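Side-chain contacts in RRNA methyltransferase (Streptomyces viridochromogenes, PDB 1O9G), which methylates N1 of guanosine 2535 in 23S ribosomal RNA with S-adenosyl-L-methionine as donor, and so confers resistance to the antibiotic avilamycin: residues F31-A36 against L66-L71; L55-P58 against Y64-T67; T37-R42 against V171-L176. The protein carries 3 engineered substitutions. All coordinates share one frame; numbering follows the deposited sequence.

Contact 1: F31-A36 against L66-L71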
ATOM      1  N   PHE A  31      -8.008  -3.162  -3.379  1.00 20.01           N
ATOM      2  CA  PHE A  31      -8.304  -2.735  -2.028  1.00 18.61           C
ATOM      3  C   PHE A  31      -9.200  -1.497  -2.158  1.00 17.46           C
ATOM      4  O   PHE A  31      -8.960  -0.677  -3.023  1.00 17.51           O
ATOM      5  CB  PHE A  31      -7.006  -2.372  -1.307  1.00 17.51           C
ATOM      6  CG  PHE A  31      -7.161  -2.278   0.168  1.00 16.55           C
ATOM      7  CD1 PHE A  31      -7.025  -3.392   0.966  1.00 20.41           C
ATOM      8  CD2 PHE A  31      -7.468  -1.060   0.759  1.00 16.54           C
ATOM      9  CE1 PHE A  31      -7.235  -3.317   2.333  1.00 20.74           C
ATOM     10  CE2 PHE A  31      -7.635  -0.974   2.139  1.00 17.92           C
ATOM     11  CZ  PHE A  31      -7.499  -2.081   2.915  1.00 20.55           C
ATOM     12  N   PRO A  32     -10.215  -1.314  -1.311  1.00 18.21           N
ATOM     13  CA  PRO A  32     -11.058  -0.114  -1.437  1.00 19.11           C
ATOM     14  C   PRO A  32     -10.278   1.171  -1.192  1.00 18.41           C
ATOM     15  O   PRO A  32      -9.613   1.275  -0.172  1.00 17.27           O
ATOM     16  CB  PRO A  32     -12.129  -0.292  -0.356  1.00 19.99           C
ATOM     17  CG  PRO A  32     -11.992  -1.636   0.130  1.00 22.40           C
ATOM     18  CD  PRO A  32     -10.662  -2.193  -0.224  1.00 18.38           C
ATOM     19  N   VAL A  33     -10.348   2.116  -2.119  1.00 16.92           N
ATOM     20  CA  VAL A  33      -9.624   3.370  -2.003  1.00 16.07           C
ATOM     21  C   VAL A  33      -9.981   4.107  -0.718  1.00 17.08           C
ATOM     22  O   VAL A  33      -9.110   4.619  -0.029  1.00 16.56           O
ATOM     23  CB  VAL A  33      -9.873   4.262  -3.223  1.00 18.12           C
ATOM     24  CG1 VAL A  33      -9.219   5.611  -3.048  1.00 18.49           C
ATOM     25  CG2 VAL A  33      -9.342   3.553  -4.502  1.00 19.06           C
ATOM     26  N   ARG A  34     -11.263   4.160  -0.384  1.00 17.85           N
ATOM     27  CA  ARG A  34     -11.653   4.915   0.797  1.00 19.35           C
ATOM     28  C   ARG A  34     -11.014   4.361   2.072  1.00 17.96           C
ATOM     29  O   ARG A  34     -10.572   5.114   2.943  1.00 18.84           O
ATOM     30  CB  ARG A  34     -13.169   4.941   0.931  1.00 21.79           C
ATOM     31  CG  ARG A  34     -13.661   5.818   2.039  1.00 24.16           C
ATOM     32  CD  ARG A  34     -15.149   5.868   2.156  1.00 29.95           C
ATOM     33  NE  ARG A  34     -15.565   6.992   2.983  1.00 31.90           N
ATOM     34  CZ  ARG A  34     -16.818   7.200   3.370  1.00 39.39           C
ATOM     35  NH1 ARG A  34     -17.784   6.362   3.008  1.00 43.12           N
ATOM     36  NH2 ARG A  34     -17.116   8.250   4.123  1.00 42.91           N
ATOM     37  N   LEU A  35     -10.977   3.052   2.191  1.00 17.41           N
ATOM     38  CA  LEU A  35     -10.381   2.420   3.347  1.00 16.77           C
ATOM     39  C   LEU A  35      -8.870   2.623   3.321  1.00 15.72           C
ATOM     40  O   LEU A  35      -8.241   2.815   4.364  1.00 15.59           O
ATOM     41  CB  LEU A  35     -10.752   0.937   3.408  1.00 18.69           C
ATOM     42  CG  LEU A  35     -10.235   0.167   4.603  1.00 19.24           C
ATOM     43  CD1 LEU A  35     -10.647   0.841   5.911  1.00 20.32           C
ATOM     44  CD2 LEU A  35     -10.733  -1.261   4.578  1.00 20.78           C
ATOM     45  N   ALA A  36      -8.272   2.557   2.144  1.00 15.43           N
ATOM     46  CA  ALA A  36      -6.817   2.784   2.043  1.00 14.50           C
ATOM     47  C   ALA A  36      -6.428   4.149   2.587  1.00 14.37           C
ATOM     48  O   ALA A  36      -5.496   4.274   3.397  1.00 14.04           O
ATOM     49  CB  ALA A  36      -6.344   2.644   0.619  1.00 14.87           C
ATOM     50  N   LEU A  66      -0.307   0.241  -2.800  1.00 11.08           N
ATOM     51  CA  LEU A  66       0.763   1.204  -2.650  1.00 10.35           C
ATOM     52  C   LEU A  66       0.671   2.283  -3.701  1.00 10.16           C
ATOM     53  O   LEU A  66       0.942   3.431  -3.410  1.00 11.16           O
ATOM     54  CB  LEU A  66       2.127   0.494  -2.686  1.00 10.19           C
ATOM     55  CG  LEU A  66       3.343   1.385  -2.434  1.00 10.59           C
ATOM     56  CD1 LEU A  66       3.314   1.963  -1.032  1.00 11.34           C
ATOM     57  CD2 LEU A  66       4.588   0.607  -2.645  1.00 12.54           C
ATOM     58  N   THR A  67       0.249   1.919  -4.897  1.00 10.26           N
ATOM     59  CA  THR A  67       0.183   2.883  -5.984  1.00 10.40           C
ATOM     60  C   THR A  67      -0.977   3.862  -5.769  1.00 11.42           C
ATOM     61  O   THR A  67      -0.824   5.079  -5.995  1.00 11.39           O
ATOM     62  CB  THR A  67       0.060   2.176  -7.333  1.00 10.69           C
ATOM     63  OG1 THR A  67       1.229   1.353  -7.552  1.00 11.11           O
ATOM     64  CG2 THR A  67       0.040   3.166  -8.466  1.00 11.90           C
ATOM     65  N   VAL A  68      -2.128   3.370  -5.297  1.00 10.65           N
ATOM     66  CA  VAL A  68      -3.261   4.224  -4.890  1.00 11.41           C
ATOM     67  C   VAL A  68      -2.762   5.254  -3.879  1.00 10.57           C
ATOM     68  O   VAL A  68      -3.019   6.441  -4.028  1.00 12.50           O
ATOM     69  CB  VAL A  68      -4.436   3.418  -4.289  1.00 12.37           C
ATOM     70  CG1 VAL A  68      -5.386   4.281  -3.470  1.00 16.16           C
ATOM     71  CG2 VAL A  68      -5.142   2.710  -5.389  1.00 13.42           C
ATOM     72  N   LEU A  69      -2.040   4.799  -2.859  1.00 10.40           N
ATOM     73  CA  LEU A  69      -1.578   5.711  -1.841  1.00 11.21           C
ATOM     74  C   LEU A  69      -0.562   6.691  -2.366  1.00 11.19           C
ATOM     75  O   LEU A  69      -0.584   7.875  -2.039  1.00 12.34           O
ATOM     76  CB  LEU A  69      -1.046   4.968  -0.657  1.00 11.31           C
ATOM     77  CG  LEU A  69      -2.115   4.177   0.098  1.00 11.76           C
ATOM     78  CD1 LEU A  69      -1.416   3.283   1.125  1.00 14.13           C
ATOM     79  CD2 LEU A  69      -3.126   5.119   0.774  1.00 13.55           C
ATOM     80  N   GLY A  70       0.343   6.202  -3.210  1.00 10.70           N
ATOM     81  CA  GLY A  70       1.370   7.021  -3.811  1.00 11.39           C
ATOM     82  C   GLY A  70       0.806   8.189  -4.612  1.00 12.52           C
ATOM     83  O   GLY A  70       1.285   9.315  -4.501  1.00 13.09           O
ATOM     84  N   LEU A  71      -0.235   7.940  -5.403  1.00 12.43           N
ATOM     85  CA  LEU A  71      -0.879   8.978  -6.193  1.00 13.56           C
ATOM     86  C   LEU A  71      -1.773   9.856  -5.323  1.00 15.03           C
ATOM     87  O   LEU A  71      -1.675  11.071  -5.324  1.00 15.91           O
ATOM     88  CB  LEU A  71      -1.653   8.389  -7.381  1.00 13.73           C
ATOM     89  CG  LEU A  71      -0.808   7.674  -8.443  1.00 13.91           C
ATOM     90  CD1 LEU A  71      -1.695   6.951  -9.440  1.00 14.58           C
ATOM     91  CD2 LEU A  71       0.124   8.645  -9.114  1.00 14.26           C
TER

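Contact 2: L55-P58 against Y64-T67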
ATOM      1  N   LEU A  55       6.966   5.557   2.820  1.00 11.08           N
ATOM      2  CA  LEU A  55       5.972   4.495   2.994  1.00 10.96           C
ATOM      3  C   LEU A  55       6.448   3.200   2.340  1.00 10.38           C
ATOM      4  O   LEU A  55       6.857   3.214   1.184  1.00 10.63           O
ATOM      5  CB  LEU A  55       4.672   4.929   2.355  1.00 11.20           C
ATOM      6  CG  LEU A  55       3.511   3.935   2.209  1.00 11.68           C
ATOM      7  CD1 LEU A  55       3.022   3.493   3.510  1.00 12.91           C
ATOM      8  CD2 LEU A  55       2.384   4.483   1.352  1.00 12.08           C
ATOM      9  N   TRP A  56       6.355   2.093   3.090  1.00 10.33           N
ATOM     10  CA  TRP A  56       6.791   0.782   2.638  1.00 10.18           C
ATOM     11  C   TRP A  56       5.616  -0.193   2.722  1.00  9.84           C
ATOM     12  O   TRP A  56       4.963  -0.300   3.761  1.00 10.75           O
ATOM     13  CB  TRP A  56       7.907   0.307   3.548  1.00 10.20           C
ATOM     14  CG  TRP A  56       8.542  -1.028   3.282  1.00 11.37           C
ATOM     15  CD1 TRP A  56       8.525  -1.771   2.139  1.00 11.46           C
ATOM     16  CD2 TRP A  56       9.383  -1.730   4.208  1.00 11.86           C
ATOM     17  NE1 TRP A  56       9.296  -2.896   2.303  1.00 12.75           N
ATOM     18  CE2 TRP A  56       9.822  -2.908   3.561  1.00 12.04           C
ATOM     19  CE3 TRP A  56       9.757  -1.513   5.537  1.00 13.17           C
ATOM     20  CZ2 TRP A  56      10.638  -3.838   4.179  1.00 13.31           C
ATOM     21  CZ3 TRP A  56      10.587  -2.459   6.162  1.00 12.62           C
ATOM     22  CH2 TRP A  56      11.013  -3.596   5.478  1.00 14.94           C
ATOM     23  N   ASP A  57       5.419  -0.948   1.633  1.00 10.26           N
ATOM     24  CA  ASP A  57       4.534  -2.090   1.611  1.00 10.17           C
ATOM     25  C   ASP A  57       5.386  -3.329   1.346  1.00 10.32           C
ATOM     26  O   ASP A  57       5.820  -3.563   0.211  1.00 10.90           O
ATOM     27  CB  ASP A  57       3.463  -1.941   0.554  1.00  9.48           C
ATOM     28  CG  ASP A  57       2.437  -3.029   0.615  1.00 11.29           C
ATOM     29  OD1 ASP A  57       2.700  -4.100   1.233  1.00 12.52           O
ATOM     30  OD2 ASP A  57       1.320  -2.878   0.077  1.00 12.74           O
ATOM     31  N   PRO A  58       5.699  -4.079   2.411  1.00 11.40           N
ATOM     32  CA  PRO A  58       6.554  -5.276   2.342  1.00 11.88           C
ATOM     33  C   PRO A  58       5.837  -6.570   1.953  1.00 12.80           C
ATOM     34  O   PRO A  58       6.462  -7.638   1.919  1.00 14.88           O
ATOM     35  CB  PRO A  58       7.092  -5.401   3.764  1.00 13.30           C
ATOM     36  CG  PRO A  58       5.950  -4.939   4.616  1.00 13.22           C
ATOM     37  CD  PRO A  58       5.341  -3.793   3.810  1.00 12.39           C
ATOM     38  N   TYR A  64      -1.236  -2.512  -6.242  1.00 10.24           N
ATOM     39  CA  TYR A  64      -2.345  -1.596  -6.428  1.00 11.20           C
ATOM     40  C   TYR A  64      -2.461  -0.696  -5.202  1.00 11.50           C
ATOM     41  O   TYR A  64      -2.654   0.520  -5.328  1.00 11.63           O
ATOM     42  CB  TYR A  64      -3.638  -2.398  -6.653  1.00 10.57           C
ATOM     43  CG  TYR A  64      -4.844  -1.527  -6.668  1.00 11.74           C
ATOM     44  CD1 TYR A  64      -5.194  -0.829  -7.815  1.00 12.10           C
ATOM     45  CD2 TYR A  64      -5.640  -1.397  -5.545  1.00 12.64           C
ATOM     46  CE1 TYR A  64      -6.287   0.030  -7.826  1.00 12.59           C
ATOM     47  CE2 TYR A  64      -6.760  -0.563  -5.545  1.00 13.64           C
ATOM     48  CZ  TYR A  64      -7.082   0.136  -6.683  1.00 13.44           C
ATOM     49  OH  TYR A  64      -8.160   0.984  -6.708  1.00 14.69           O
ATOM     50  N   LEU A  65      -2.427  -1.279  -4.006  1.00 11.36           N
ATOM     51  CA  LEU A  65      -2.603  -0.526  -2.784  1.00 10.94           C
ATOM     52  C   LEU A  65      -1.560   0.587  -2.637  1.00 10.65           C
ATOM     53  O   LEU A  65      -1.886   1.746  -2.376  1.00 10.70           O
ATOM     54  CB  LEU A  65      -2.632  -1.446  -1.564  1.00 11.52           C
ATOM     55  CG  LEU A  65      -2.711  -0.812  -0.183  1.00 12.81           C
ATOM     56  CD1 LEU A  65      -3.892   0.162  -0.045  1.00 14.24           C
ATOM     57  CD2 LEU A  65      -2.794  -1.922   0.875  1.00 13.51           C
ATOM     58  N   LEU A  66      -0.307   0.241  -2.800  1.00 11.08           N
ATOM     59  CA  LEU A  66       0.763   1.204  -2.650  1.00 10.35           C
ATOM     60  C   LEU A  66       0.671   2.283  -3.701  1.00 10.16           C
ATOM     61  O   LEU A  66       0.942   3.431  -3.410  1.00 11.16           O
ATOM     62  CB  LEU A  66       2.127   0.494  -2.686  1.00 10.19           C
ATOM     63  CG  LEU A  66       3.343   1.385  -2.434  1.00 10.59           C
ATOM     64  CD1 LEU A  66       3.314   1.963  -1.032  1.00 11.34           C
ATOM     65  CD2 LEU A  66       4.588   0.607  -2.645  1.00 12.54           C
ATOM     66  N   THR A  67       0.249   1.919  -4.897  1.00 10.26           N
ATOM     67  CA  THR A  67       0.183   2.883  -5.984  1.00 10.40           C
ATOM     68  C   THR A  67      -0.977   3.862  -5.769  1.00 11.42           C
ATOM     69  O   THR A  67      -0.824   5.079  -5.995  1.00 11.39           O
ATOM     70  CB  THR A  67       0.060   2.176  -7.333  1.00 10.69           C
ATOM     71  OG1 THR A  67       1.229   1.353  -7.552  1.00 11.11           O
ATOM     72  CG2 THR A  67       0.040   3.166  -8.466  1.00 11.90           C
TER
HETATM   73  O   HOH W   1       0.635  -2.625  -2.614  1.00 13.54           O

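Contact 3: T37-R42 against V171-L176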
ATOM      1  N   THR A  37      -7.152   5.170   2.171  1.00 15.24           N
ATOM      2  CA  THR A  37      -6.811   6.530   2.580  1.00 15.34           C
ATOM      3  C   THR A  37      -7.141   6.744   4.072  1.00 15.84           C
ATOM      4  O   THR A  37      -6.420   7.441   4.758  1.00 16.19           O
ATOM      5  CB  THR A  37      -7.444   7.557   1.658  1.00 17.37           C
ATOM      6  OG1 THR A  37      -6.977   8.855   2.034  1.00 20.93           O
ATOM      7  CG2 THR A  37      -8.921   7.610   1.778  1.00 18.41           C
ATOM      8  N   GLU A  38      -8.179   6.087   4.583  1.00 15.96           N
ATOM      9  CA  GLU A  38      -8.521   6.160   6.002  1.00 16.21           C
ATOM     10  C   GLU A  38      -7.390   5.585   6.855  1.00 14.97           C
ATOM     11  O   GLU A  38      -6.959   6.198   7.817  1.00 16.58           O
ATOM     12  CB  GLU A  38      -9.837   5.425   6.286  1.00 18.61           C
ATOM     13  CG  GLU A  38     -10.254   5.390   7.752  1.00 19.79           C
ATOM     14  CD  GLU A  38     -10.726   6.724   8.310  1.00 21.71           C
ATOM     15  OE1 GLU A  38     -11.060   7.637   7.536  1.00 22.92           O
ATOM     16  OE2 GLU A  38     -10.788   6.857   9.552  1.00 25.14           O
ATOM     17  N   ILE A  39      -6.903   4.409   6.505  1.00 14.33           N
ATOM     18  CA  ILE A  39      -5.869   3.756   7.282  1.00 14.32           C
ATOM     19  C   ILE A  39      -4.592   4.611   7.211  1.00 13.48           C
ATOM     20  O   ILE A  39      -3.942   4.833   8.228  1.00 14.99           O
ATOM     21  CB  ILE A  39      -5.599   2.302   6.795  1.00 14.01           C
ATOM     22  CG1 ILE A  39      -6.823   1.409   6.990  1.00 15.80           C
ATOM     23  CG2 ILE A  39      -4.396   1.745   7.520  1.00 13.98           C
ATOM     24  CD1 ILE A  39      -6.756   0.071   6.270  1.00 16.09           C
ATOM     25  N   PHE A  40      -4.224   5.050   6.010  1.00 13.08           N
ATOM     26  CA  PHE A  40      -2.997   5.820   5.834  1.00 13.53           C
ATOM     27  C   PHE A  40      -3.039   7.113   6.659  1.00 13.24           C
ATOM     28  O   PHE A  40      -2.067   7.472   7.332  1.00 13.91           O
ATOM     29  CB  PHE A  40      -2.732   6.117   4.349  1.00 14.23           C
ATOM     30  CG  PHE A  40      -1.495   6.906   4.100  1.00 15.46           C
ATOM     31  CD1 PHE A  40      -0.263   6.347   4.322  1.00 16.08           C
ATOM     32  CD2 PHE A  40      -1.561   8.223   3.671  1.00 16.42           C
ATOM     33  CE1 PHE A  40       0.878   7.060   4.102  1.00 17.21           C
ATOM     34  CE2 PHE A  40      -0.424   8.945   3.437  1.00 18.54           C
ATOM     35  CZ  PHE A  40       0.798   8.371   3.656  1.00 18.28           C
ATOM     36  N   GLN A  41      -4.170   7.808   6.623  1.00 14.58           N
ATOM     37  CA  GLN A  41      -4.316   9.048   7.383  1.00 15.68           C
ATOM     38  C   GLN A  41      -4.296   8.805   8.893  1.00 15.22           C
ATOM     39  O   GLN A  41      -3.742   9.599   9.633  1.00 17.16           O
ATOM     40  CB  GLN A  41      -5.552   9.824   6.925  1.00 16.93           C
ATOM     41  CG  GLN A  41      -5.410  10.351   5.508  1.00 17.97           C
ATOM     42  CD  GLN A  41      -6.558  11.224   5.105  1.00 22.25           C
ATOM     43  OE1 GLN A  41      -6.751  12.285   5.702  1.00 26.06           O
ATOM     44  NE2 GLN A  41      -7.351  10.774   4.143  1.00 24.92           N
ATOM     45  N   ARG A  42      -4.848   7.677   9.345  1.00 15.08           N
ATOM     46  CA  ARG A  42      -4.745   7.308  10.747  1.00 15.38           C
ATOM     47  C   ARG A  42      -3.285   7.068  11.151  1.00 14.90           C
ATOM     48  O   ARG A  42      -2.868   7.422  12.252  1.00 16.21           O
ATOM     49  CB  ARG A  42      -5.591   6.066  11.089  1.00 16.41           C
ATOM     50  CG  ARG A  42      -7.086   6.366  11.130  1.00 17.87           C
ATOM     51  CD  ARG A  42      -7.938   5.137  11.336  1.00 20.04           C
ATOM     52  NE  ARG A  42      -9.374   5.418  11.369  1.00 21.22           N
ATOM     53  CZ  ARG A  42     -10.218   4.964  12.281  1.00 24.10           C
ATOM     54  NH1 ARG A  42      -9.806   4.249  13.315  1.00 24.88           N
ATOM     55  NH2 ARG A  42     -11.502   5.241  12.156  1.00 27.66           N
ATOM     56  N   VAL A 171       6.157   4.752   7.795  1.00 11.55           N
ATOM     57  CA  VAL A 171       4.908   4.016   7.784  1.00 11.86           C
ATOM     58  C   VAL A 171       5.107   2.758   6.965  1.00 10.88           C
ATOM     59  O   VAL A 171       5.642   2.816   5.854  1.00 11.23           O
ATOM     60  CB  VAL A 171       3.737   4.854   7.205  1.00 12.22           C
ATOM     61  CG1 VAL A 171       2.434   4.050   7.169  1.00 12.21           C
ATOM     62  CG2 VAL A 171       3.539   6.152   8.015  1.00 11.92           C
ATOM     63  N   VAL A 172       4.683   1.642   7.534  1.00 11.29           N
ATOM     64  CA  VAL A 172       4.449   0.409   6.800  1.00 12.23           C
ATOM     65  C   VAL A 172       2.932   0.244   6.730  1.00 13.13           C
ATOM     66  O   VAL A 172       2.235   0.403   7.719  1.00 13.43           O
ATOM     67  CB  VAL A 172       5.061  -0.776   7.516  1.00 14.18           C
ATOM     68  CG1 VAL A 172       4.504  -2.108   6.930  1.00 14.60           C
ATOM     69  CG2 VAL A 172       6.559  -0.704   7.455  1.00 16.90           C
ATOM     70  N   LEU A 173       2.428  -0.093   5.551  1.00 12.35           N
ATOM     71  CA  LEU A 173       0.992  -0.328   5.385  1.00 12.66           C
ATOM     72  C   LEU A 173       0.869  -1.482   4.415  1.00 12.82           C
ATOM     73  O   LEU A 173       1.352  -1.411   3.298  1.00 14.04           O
ATOM     74  CB  LEU A 173       0.271   0.930   4.911  1.00 13.23           C
ATOM     75  CG  LEU A 173      -1.254   0.959   4.963  1.00 15.00           C
ATOM     76  CD1 LEU A 173      -1.758   2.405   4.936  1.00 16.71           C
ATOM     77  CD2 LEU A 173      -1.895   0.180   3.844  1.00 15.55           C
ATOM     78  N   THR A 174       0.252  -2.569   4.870  1.00 13.21           N
ATOM     79  CA  THR A 174       0.115  -3.737   4.043  1.00 14.19           C
ATOM     80  C   THR A 174      -1.161  -4.522   4.333  1.00 14.77           C
ATOM     81  O   THR A 174      -1.647  -4.557   5.440  1.00 14.38           O
ATOM     82  CB  THR A 174       1.381  -4.598   4.177  1.00 15.30           C
ATOM     83  OG1 THR A 174       1.436  -5.546   3.115  1.00 19.13           O
ATOM     84  CG2 THR A 174       1.402  -5.358   5.501  1.00 18.91           C
ATOM     85  N   ASP A 175      -1.679  -5.126   3.278  1.00 15.50           N
ATOM     86  CA  ASP A 175      -2.791  -6.041   3.313  1.00 16.88           C
ATOM     87  C   ASP A 175      -2.181  -7.425   3.363  1.00 17.84           C
ATOM     88  O   ASP A 175      -1.385  -7.802   2.491  1.00 20.31           O
ATOM     89  CB  ASP A 175      -3.638  -5.845   2.043  1.00 17.88           C
ATOM     90  CG  ASP A 175      -4.940  -6.598   2.058  1.00 19.54           C
ATOM     91  OD1 ASP A 175      -5.446  -6.969   3.137  1.00 21.53           O
ATOM     92  OD2 ASP A 175      -5.522  -6.886   0.989  1.00 22.34           O
ATOM     93  N   LEU A 176      -2.522  -8.195   4.378  1.00 19.32           N
ATOM     94  CA  LEU A 176      -1.804  -9.443   4.624  1.00 21.46           C
ATOM     95  C   LEU A 176      -2.047 -10.416   3.476  1.00 22.53           C
ATOM     96  O   LEU A 176      -3.151 -10.472   2.929  1.00 22.84           O
ATOM     97  CB  LEU A 176      -2.174 -10.034   5.985  1.00 22.94           C
ATOM     98  CG  LEU A 176      -1.725  -9.216   7.204  1.00 23.33           C
ATOM     99  CD1 LEU A 176      -2.170  -9.818   8.516  1.00 29.02           C
ATOM    100  CD2 LEU A 176      -0.203  -8.992   7.188  1.00 24.14           C
TER

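Contact 1: F31-A36 against L66-L71
Leu69 reaches across to Ala36, and one branch does all the touching. Its CB and CG lie too far back to meet 31-36. CG is anti to the carbonyl carbon (chi1 -66°), and from there the CD2 branch extends toward the helix of Ala36. Leu69 CD2 lies 3.6 Å from Ala36 O, a packing contact against the carbonyl, and 3.9 Å from Ala36 C. It also meets the methyl of the same residue, with Leu69 CD2 4.1 Å from Ala36 CB. The CD1 branch turns to Leu173 of the sheet.

Val33, one turn before Ala36, meets Val68, the residue just before Leu69. Their side chains meet at an angle. Val68 CG1 approaches both methyls of Val33, at 4.1 Å from Val33 CG1 and 4.2 Å from Val33 CG2. The touching side chains are all apolar and buried; the polar group that Leu69 brushes is a backbone carbonyl.

Pro32 is the N-cap of helix 33-45, and the start of that helix packs against helix 64-72. Tyr64 and Leu72 also touch Val33, Leu65 touches Ala36, and Leu22 of a loop lies on Val68. Helix 64-72 also meets helix 87-98, where Leu97 touches Leu66.

Contact 2: L55-P58 against Y64-T67
Asp57 OD1 is gripped by two groups, the hydroxyl of Thr174 on the next strand and the backbone N-H of Cys59. The other oxygen, OD2, leads across the contact to Leu66. Asp57 OD2 accepts a hydrogen from a water at 2.8 Å. The same water accepts the N-H of Leu66, with Leu66 N 3.0 Å from the water oxygen. The two bonds meet at the water at about 103°, close to tetrahedral. The water thus relays an N-H of the first turn of helix 64-72 to the strand carboxylate. With bonds to both oxygens, the carboxylate is fixed in its rotation.

Beside this polar bridge the contact is apolar. Leu66 has CG anti to its backbone N (chi1 -176°), which carries CG toward the strand, and the CD1 branch makes the contact. Leu66 CD1 lies 3.6 Å from Leu55 CD2 and 3.8 Å from Leu55 CG. The two leucines run past each other in opposite directions. Leu66 CD1 also approaches Asp57 CB at 4.2 Å. More loosely, Leu65 CD2 lies 4.3 Å from Asp57 OD2.

The loop between the segments, Cys-Cys-Gly-Ser-Gly, resembles the glycine-rich loop of Rossmann-like methyltransferases, which lines the S-adenosyl-L-methionine site there and probably does so here. The contact opens the beta-alpha-beta unit of strand 53-57, helix 64-72 and strand 77-84. Strand 53-57 is flanked by strands 77-84 and 171-175, and Leu66 also rests on Val80 and Ala82.

Contact 3: T37-R42 against V171-L176
Leu173 points its CD1 methyl at the helix wall, into the angle between Ile39 and Phe40. CD1 is nearly anti to CA (chi2 160°), so this branch forms the far end of the side chain. Leu173 CD1 lies 3.7 Å from Phe40 CA and 3.9 Å from Phe40 CB, against the root of that side chain. With respect to the phenyl ring it sits at the edge, near the ring plane, and not over a face. The ring of Phe40 also meets the ring of His73, at a plane angle of about 50°. Ile39 comes in roughly at right angles to the approach of Phe40. Ile39 CG2 lies 3.8 Å from Leu173 CD1 and 4.1 Å from Leu173 CG, and the two side chains cross at a slant. One methyl thus rests in the notch formed by two successive residues of helix 33-45.

The polar groups of this helix are directed away from the strand. Glu38 and Arg42, one turn apart, form a salt bridge with Arg42 NE 2.7 Å from Glu38 OE2. The oxygen lies in the guanidinium plane and is met on its anti side; a weak bond from NH2 joins it. Glu38 also accepts backbone N-H groups of Arg5, His6 and Ala7, and Arg42 pairs with Glu228.

The chemistry is therefore divided. Between these two segments the contact is apolar packing, as in the core of a Rossmann-like fold. Away from the strand a buried carboxylate has several donors, which would probably keep Glu38 ionised.

How the contacts relate
Contacts 1 and 2 share Leu66 and Thr67 and lie with their centres about 8 Å apart; the centre of contact 3 is about 9 Å from each. Leu69 ties contact 1 to contact 3: Leu69 CD2 is 3.7 Å from Phe40 CB. Leu65 ties contact 1 to contact 2, with Ala36 CB 3.6 Å from Leu65 CD1. Contacts 2 and 3 join through neighbouring strands, where Trp56 N is 2.9 Å from Val171 O. Helices 33-45 and 64-72 pack on the same face of the sheet, over its central strands. The glycine-rich loop after strand 53-57 and the Asp-Leu-Pro-Tyr sequence beginning at Asp175 resemble known methyltransferase motifs, so the active site probably lies at these strand ends.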